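Local atomic coordinates of peptidoglycan glycosyltransferase (Burkholderia ambifaria, PDB entry 5UY7), a protein that belongs to the penicillin-binding proteins and carries a transpeptidase-type domain of the beta-lactamase clan, an antiparallel sheet flanked by helices. Residues A[281-286]-A[334-339]; A[354-359]-A[389-394]; A[480-485]-A[491-496]. All coordinates share one frame; numbering follows the deposited sequence.

Interaction 1. Residues A[281-286]-A[334-339]; sequences LDLHRV and MTMRPE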
# COMPACT_ATOMS: atom_id res chain seq x y z
N LEU A 281 0.41 9.16 -14.18
CA LEU A 281 0.61 8.34 -15.38
C LEU A 281 -0.69 8.16 -16.15
O LEU A 281 -0.74 8.33 -17.38
CB LEU A 281 1.19 6.97 -15.00
CG LEU A 281 2.59 6.99 -14.40
CD1 LEU A 281 2.93 5.62 -13.83
CD2 LEU A 281 3.59 7.37 -15.50
N ASP A 282 -1.77 7.81 -15.44
CA ASP A 282 -3.04 7.50 -16.08
C ASP A 282 -3.61 8.73 -16.79
O ASP A 282 -4.25 8.60 -17.84
CB ASP A 282 -4.02 6.97 -15.04
CG ASP A 282 -4.86 5.82 -15.55
OD1 ASP A 282 -4.29 4.89 -16.16
OD2 ASP A 282 -6.09 5.86 -15.35
N LEU A 283 -3.41 9.91 -16.21
CA LEU A 283 -3.87 11.16 -16.83
C LEU A 283 -2.91 11.67 -17.89
O LEU A 283 -3.18 12.72 -18.48
CB LEU A 283 -4.07 12.23 -15.75
CG LEU A 283 -5.19 11.91 -14.77
CD1 LEU A 283 -5.27 12.94 -13.64
CD2 LEU A 283 -6.51 11.84 -15.53
N HIS A 284 -1.82 10.94 -18.16
CA HIS A 284 -0.82 11.31 -19.15
C HIS A 284 -0.07 12.59 -18.78
O HIS A 284 0.50 13.25 -19.66
CB HIS A 284 -1.44 11.43 -20.55
CG HIS A 284 -2.31 10.27 -20.92
ND1 HIS A 284 -1.83 8.98 -21.05
CD2 HIS A 284 -3.64 10.20 -21.18
CE1 HIS A 284 -2.82 8.17 -21.38
NE2 HIS A 284 -3.93 8.88 -21.46
N ARG A 285 -0.06 12.96 -17.49
CA ARG A 285 0.69 14.14 -17.07
C ARG A 285 2.19 13.89 -17.04
O ARG A 285 2.98 14.80 -17.30
CB ARG A 285 0.22 14.61 -15.69
CG ARG A 285 -1.27 14.90 -15.59
CD ARG A 285 -1.67 16.18 -16.34
NE ARG A 285 -3.07 16.07 -16.74
CZ ARG A 285 -4.09 16.27 -15.91
NH1 ARG A 285 -3.86 16.65 -14.67
NH2 ARG A 285 -5.34 16.10 -16.33
N VAL A 286 2.59 12.66 -16.71
CA VAL A 286 3.98 12.25 -16.70
C VAL A 286 4.06 10.87 -17.32
O VAL A 286 3.05 10.18 -17.50
CB VAL A 286 4.60 12.21 -15.29
CG1 VAL A 286 4.45 13.54 -14.57
CG2 VAL A 286 3.96 11.10 -14.46
N MET A 334 1.33 18.22 -8.18
CA MET A 334 0.99 19.56 -8.64
C MET A 334 0.65 19.62 -10.12
O MET A 334 0.16 20.66 -10.58
CB MET A 334 2.13 20.52 -8.30
CG MET A 334 2.33 20.74 -6.80
SD MET A 334 0.91 21.49 -5.98
CE MET A 334 0.19 20.07 -5.16
N THR A 335 0.88 18.54 -10.88
CA THR A 335 0.40 18.45 -12.25
C THR A 335 -1.07 18.09 -12.33
O THR A 335 -1.61 18.01 -13.43
CB THR A 335 1.21 17.42 -13.06
OG1 THR A 335 0.87 16.10 -12.64
CG2 THR A 335 2.71 17.64 -12.88
N MET A 336 -1.73 17.87 -11.19
CA MET A 336 -3.12 17.42 -11.18
C MET A 336 -3.97 18.37 -10.35
O MET A 336 -3.47 19.18 -9.58
CB MET A 336 -3.20 15.98 -10.65
CG MET A 336 -2.40 15.03 -11.53
SD MET A 336 -2.42 13.34 -10.91
CE MET A 336 -1.31 13.48 -9.52
N ARG A 337 -5.29 18.28 -10.57
CA ARG A 337 -6.26 19.11 -9.88
C ARG A 337 -6.79 18.38 -8.66
O ARG A 337 -6.84 17.15 -8.64
CB ARG A 337 -7.43 19.45 -10.81
N PRO A 338 -7.21 19.12 -7.63
CA PRO A 338 -7.84 18.48 -6.47
C PRO A 338 -8.97 17.54 -6.83
O PRO A 338 -9.03 16.42 -6.31
CB PRO A 338 -8.33 19.68 -5.64
CG PRO A 338 -7.35 20.75 -5.96
CD PRO A 338 -7.00 20.56 -7.42
N GLU A 339 -9.87 17.96 -7.73
CA GLU A 339 -10.97 17.09 -8.12
C GLU A 339 -10.47 15.78 -8.72
O GLU A 339 -11.06 14.72 -8.47
CB GLU A 339 -11.89 17.82 -9.10
CG GLU A 339 -13.11 17.02 -9.49
CD GLU A 339 -14.07 17.79 -10.37
OE1 GLU A 339 -13.64 18.83 -10.93
OE2 GLU A 339 -15.23 17.37 -10.50

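Interaction 2. Residues A[354-359]-A[389-394]; sequences PKVGFP and SLFQLA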
# COMPACT_ATOMS: atom_id res chain seq x y z
N PRO A 354 -15.95 0.03 4.23
CA PRO A 354 -16.16 -1.26 3.56
C PRO A 354 -17.49 -1.86 3.97
O PRO A 354 -17.90 -1.78 5.14
CB PRO A 354 -14.98 -2.11 4.05
CG PRO A 354 -13.93 -1.11 4.42
CD PRO A 354 -14.67 0.08 4.96
N LYS A 355 -18.19 -2.45 3.00
CA LYS A 355 -19.46 -3.12 3.24
C LYS A 355 -19.23 -4.62 3.06
O LYS A 355 -19.61 -5.21 2.05
CB LYS A 355 -20.55 -2.59 2.29
N VAL A 356 -18.61 -5.23 4.07
CA VAL A 356 -18.22 -6.63 4.00
C VAL A 356 -18.86 -7.46 5.12
O VAL A 356 -18.48 -8.62 5.31
CB VAL A 356 -16.69 -6.78 4.02
CG1 VAL A 356 -16.08 -6.04 2.85
CG2 VAL A 356 -16.11 -6.27 5.32
N GLY A 357 -19.82 -6.89 5.84
CA GLY A 357 -20.53 -7.65 6.84
C GLY A 357 -20.21 -7.24 8.26
O GLY A 357 -21.10 -7.09 9.09
N PHE A 358 -18.93 -7.05 8.55
CA PHE A 358 -18.51 -6.65 9.88
C PHE A 358 -19.13 -5.30 10.23
O PHE A 358 -19.06 -4.36 9.42
CB PHE A 358 -16.98 -6.56 9.96
CG PHE A 358 -16.29 -7.88 9.76
CD1 PHE A 358 -16.26 -8.81 10.78
CD2 PHE A 358 -15.68 -8.18 8.56
CE1 PHE A 358 -15.63 -10.03 10.60
CE2 PHE A 358 -15.04 -9.40 8.38
CZ PHE A 358 -15.02 -10.32 9.40
N PRO A 359 -19.73 -5.15 11.41
CA PRO A 359 -20.35 -3.87 11.76
C PRO A 359 -19.29 -2.86 12.16
O PRO A 359 -18.19 -3.20 12.60
CB PRO A 359 -21.24 -4.24 12.95
CG PRO A 359 -20.52 -5.36 13.61
CD PRO A 359 -19.85 -6.14 12.49
N SER A 389 -8.06 2.81 6.84
CA SER A 389 -7.84 1.57 7.58
C SER A 389 -6.89 0.69 6.79
O SER A 389 -6.69 0.87 5.58
CB SER A 389 -9.15 0.81 7.81
OG SER A 389 -9.66 0.35 6.57
N LEU A 390 -6.31 -0.31 7.47
CA LEU A 390 -5.45 -1.25 6.75
C LEU A 390 -6.25 -2.03 5.71
O LEU A 390 -5.76 -2.31 4.61
CB LEU A 390 -4.75 -2.20 7.72
CG LEU A 390 -3.68 -3.09 7.07
CD1 LEU A 390 -2.51 -2.25 6.59
CD2 LEU A 390 -3.22 -4.15 8.08
N PHE A 391 -7.50 -2.37 6.04
CA PHE A 391 -8.37 -3.04 5.08
C PHE A 391 -8.50 -2.21 3.81
O PHE A 391 -8.38 -2.72 2.69
CB PHE A 391 -9.75 -3.29 5.69
CG PHE A 391 -10.67 -4.11 4.82
CD1 PHE A 391 -11.38 -3.52 3.78
CD2 PHE A 391 -10.82 -5.47 5.04
CE1 PHE A 391 -12.22 -4.29 2.98
CE2 PHE A 391 -11.65 -6.23 4.24
CZ PHE A 391 -12.35 -5.64 3.21
N GLN A 392 -8.76 -0.90 3.96
CA GLN A 392 -8.89 -0.04 2.79
C GLN A 392 -7.62 -0.03 1.95
O GLN A 392 -7.69 -0.01 0.72
CB GLN A 392 -9.25 1.38 3.22
CG GLN A 392 -10.70 1.56 3.59
CD GLN A 392 -10.97 2.94 4.15
OE1 GLN A 392 -10.09 3.55 4.75
NE2 GLN A 392 -12.18 3.46 3.93
N LEU A 393 -6.45 -0.02 2.59
CA LEU A 393 -5.20 -0.02 1.84
C LEU A 393 -4.99 -1.34 1.10
O LEU A 393 -4.55 -1.35 -0.06
CB LEU A 393 -4.02 0.25 2.77
CG LEU A 393 -3.93 1.67 3.33
CD1 LEU A 393 -2.78 1.74 4.34
CD2 LEU A 393 -3.73 2.69 2.20
N ALA A 394 -5.28 -2.46 1.76
CA ALA A 394 -5.15 -3.75 1.09
C ALA A 394 -6.03 -3.80 -0.15
O ALA A 394 -5.57 -4.19 -1.23
CB ALA A 394 -5.50 -4.89 2.05

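Interaction 3. Residues A[480-485]-A[491-496]; sequences SFVGMA and RIVVAV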
# COMPACT_ATOMS: atom_id res chain seq x y z
N SER A 480 3.57 0.30 8.87
CA SER A 480 2.76 -0.51 7.97
C SER A 480 3.48 -0.77 6.66
O SER A 480 4.39 -0.03 6.26
CB SER A 480 1.40 0.16 7.70
OG SER A 480 0.73 0.43 8.92
N PHE A 481 3.09 -1.86 5.99
CA PHE A 481 3.61 -2.17 4.67
C PHE A 481 2.52 -2.85 3.86
O PHE A 481 1.84 -3.74 4.37
CB PHE A 481 4.84 -3.09 4.76
CG PHE A 481 5.58 -3.24 3.46
CD1 PHE A 481 5.14 -4.15 2.49
CD2 PHE A 481 6.71 -2.48 3.20
CE1 PHE A 481 5.82 -4.28 1.29
CE2 PHE A 481 7.39 -2.61 2.00
CZ PHE A 481 6.95 -3.51 1.05
N VAL A 482 2.35 -2.46 2.59
CA VAL A 482 1.42 -3.15 1.70
C VAL A 482 2.15 -3.50 0.41
O VAL A 482 2.80 -2.64 -0.19
CB VAL A 482 0.16 -2.31 1.40
CG1 VAL A 482 -0.84 -3.16 0.63
CG2 VAL A 482 -0.46 -1.79 2.71
N GLY A 483 2.02 -4.75 -0.03
CA GLY A 483 2.71 -5.17 -1.23
C GLY A 483 2.00 -6.32 -1.89
O GLY A 483 0.90 -6.69 -1.51
N MET A 484 2.65 -6.88 -2.92
CA MET A 484 2.01 -7.92 -3.73
C MET A 484 3.09 -8.85 -4.27
O MET A 484 4.26 -8.48 -4.34
CB MET A 484 1.19 -7.28 -4.86
CG MET A 484 2.06 -6.45 -5.83
SD MET A 484 1.12 -5.34 -6.91
CE MET A 484 0.58 -4.12 -5.69
N ALA A 485 2.68 -10.07 -4.63
CA ALA A 485 3.64 -11.10 -5.01
C ALA A 485 2.92 -12.17 -5.83
O ALA A 485 1.76 -12.46 -5.55
CB ALA A 485 4.28 -11.75 -3.77
N ARG A 491 -0.29 -12.78 -7.45
CA ARG A 491 -1.35 -13.64 -6.97
C ARG A 491 -1.99 -13.14 -5.70
O ARG A 491 -3.20 -13.34 -5.49
CB ARG A 491 -0.79 -15.05 -6.72
CG ARG A 491 -1.80 -16.03 -6.19
CD ARG A 491 -1.53 -17.41 -6.72
NE ARG A 491 -2.42 -18.38 -6.10
CZ ARG A 491 -2.31 -19.69 -6.27
NH1 ARG A 491 -1.34 -20.17 -7.04
NH2 ARG A 491 -3.15 -20.52 -5.67
N ILE A 492 -1.22 -12.49 -4.83
CA ILE A 492 -1.73 -12.02 -3.54
C ILE A 492 -1.32 -10.58 -3.30
O ILE A 492 -0.31 -10.09 -3.82
CB ILE A 492 -1.24 -12.91 -2.37
CG1 ILE A 492 0.29 -12.85 -2.26
CG2 ILE A 492 -1.76 -14.34 -2.54
CD1 ILE A 492 0.84 -13.69 -1.09
N VAL A 493 -2.14 -9.89 -2.51
CA VAL A 493 -1.76 -8.65 -1.86
C VAL A 493 -1.61 -8.97 -0.38
O VAL A 493 -2.45 -9.68 0.18
CB VAL A 493 -2.82 -7.56 -2.08
CG1 VAL A 493 -2.66 -6.45 -1.05
CG2 VAL A 493 -2.68 -7.01 -3.49
N VAL A 494 -0.53 -8.49 0.23
CA VAL A 494 -0.27 -8.69 1.65
C VAL A 494 -0.15 -7.33 2.31
O VAL A 494 0.64 -6.49 1.87
CB VAL A 494 1.00 -9.51 1.89
CG1 VAL A 494 1.30 -9.60 3.39
CG2 VAL A 494 0.85 -10.90 1.29
N ALA A 495 -0.91 -7.12 3.39
CA ALA A 495 -0.92 -5.86 4.11
C ALA A 495 -0.62 -6.16 5.57
O ALA A 495 -1.28 -7.02 6.17
CB ALA A 495 -2.27 -5.14 3.97
N VAL A 496 0.36 -5.46 6.14
CA VAL A 496 0.74 -5.68 7.53
C VAL A 496 0.84 -4.34 8.25
O VAL A 496 1.15 -3.30 7.65
CB VAL A 496 2.07 -6.46 7.66
CG1 VAL A 496 1.95 -7.83 7.01
CG2 VAL A 496 3.22 -5.67 7.05

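Interaction 1. Residues A[281-286]-A[334-339]
The carbonyl O of Thr335 accepts a hydrogen bond from NH1 of Arg285 at 2.9 Å, the one such bond joining residues 281-286 to 334-339. The bond is bent, with 146° at the hydrogen, and the oxygen lies 17° out of the guanidinium plane, so the group meets the carbonyl with its edge rather than with a face. A bend at chi2 (-71°) turns the arginine chain toward Thr335: CD passes the same carbonyl O of Thr335 at 3.4 Å, and NH1 comes to 3.6 Å from CA of Met336. Nearer the backbones, the two side chains run antiparallel alongside each other, CB of Arg285 lying 3.5 Å from OG1 of Thr335. That hydroxyl is hydrogen-bonded to the carbonyl of Ile332, in the helix just before, and the second terminal nitrogen, NH2, forms a salt bridge with Glu340.

The apolar part is small. CD1 of Leu283 reaches SD of Met336 at 4.0 Å, the two side chains meeting at a slant. Within 281-286, CB of Leu283 covers one face of the Arg285 guanidinium, 3.9 Å above its plane and displaced toward the rim. Met336 itself is buried against Leu279 and Ala280 of helix 273-282. Just past that helix, His284 has positive phi and completes a Schellman motif, and the turn carries Arg285 round to its partner. The contact thus joins the C-terminal end of one helix to the approach to helix 338-347. The guanidinium is shared between a neutral backbone carbonyl and the carboxylate of Glu340, which probably offsets much of its charge at this partly exposed site.

Interaction 2. Residues A[354-359]-A[389-394]
Pro354 lays the CB-CG side of its ring along the Phe391 ring, spanning the CD1-CE1 bond. CG of Pro354 comes to 3.6 Å from CD1 of Phe391, and CB of Pro354 to 3.7 Å from CE1 of Phe391. Farther along the same ring, CG1 of Val356 meets CZ of Phe391 at 3.8 Å, the valine and phenylalanine side chains pointing toward each other. Both approaches to the ring are oblique. The phenyl group extends from the first turn of helix 390-401 because its CG stands anti to the backbone N (chi1 -173°), which sends it outward to the 354-359 loop. Ile261 and Leu262 of helix 260-263 and Met226 of strand 222-229 also pack on the ring, so the loop contributes Pro354 and Val356 to a site that other parts of the domain also line.

Beside this apolar patch, the start of the helix is closed by a capping box. Gln392 N donates to OG of Ser389 at 3.0 Å, and Ser389 N donates to OE1 of Gln392 at 3.0 Å. The amide of Gln392 works at both ends, for its NE2 bonds to the backbone carbonyls of Gln352 and Ala363, on the loop side. No hydrogen bond passes directly between the two segments. Their adhesion is therefore apolar, while the buried glutamine amide has its polar atoms satisfied by the helix start and the neighbouring loop.

Interaction 3. Residues A[480-485]-A[491-496]
Phe481, Gly483 and Ala485 pair with Val496, Val494 and Ile492 in an antiparallel beta hairpin, made by strands 477-485 and 492-499 within the five-stranded sheet of the transpeptidase-type domain; the short segments run at 163° to each other. Backbone hydrogen bonds come first. Each of these pairs exchanges two N-H···O bonds, and those of Phe481 and Val496 are both 2.9 Å long. Between them lie the non-hydrogen-bonded pairs Val482-Ala495 and Met484-Val493. Here CA-H groups add weaker contacts to the carbonyls, as from CA of Val482 to O of Val494 at 3.4 Å.

Apolar contacts occupy both faces. On the one carrying Val482, Met484, Val493 and Ala495, CG2 of Val482 meets CB of Ala495 at 4.0 Å, while CG1 of Val482 lies 4.1 Å from CG1 of Val493; Tyr397 of helix 390-401 packs over Val482 and Met484. On the face of Phe481, Ala485, Ile492, Val494 and Val496, CG2 of Val496 touches CB of Phe481 at 3.8 Å. The Phe481 ring stands away from this neighbour, its CG anti to the backbone N (chi1 -169°), and meets Phe516 of helix 509-526 with the planes about 45° apart. The sheet is thus packed between helices on its two sides.

The backbone pairing ends in a classic beta bulge in which Arg491 and Ile492 both oppose Ala485. O of Ala485 accepts Ile492 N at 3.1 Å nearly along the C=O axis, and Arg491 N at 2.8 Å from above the carbonyl plane.

In the fold
The three contacts illustrate how chemistry follows the kind of element joined as well as depth within one domain. Interaction 3 is core: a pairing of neighbouring strands near the centre of the chain, carried by backbone hydrogen bonds. Interaction 2 is also buried but joins a loop to a helix by apolar side chains alone. These two touch: Ala394 of helix 390-401 packs against the sheet, its CB 3.8 Å from CB of Ala495. Interaction 1 stands apart, its nearest atoms about 13 Å from interaction 3 and about 16 Å from interaction 2. Partly exposed, it links the turn after helix 273-282 to the loop before helix 338-347 through a charged side chain, with little apolar cover.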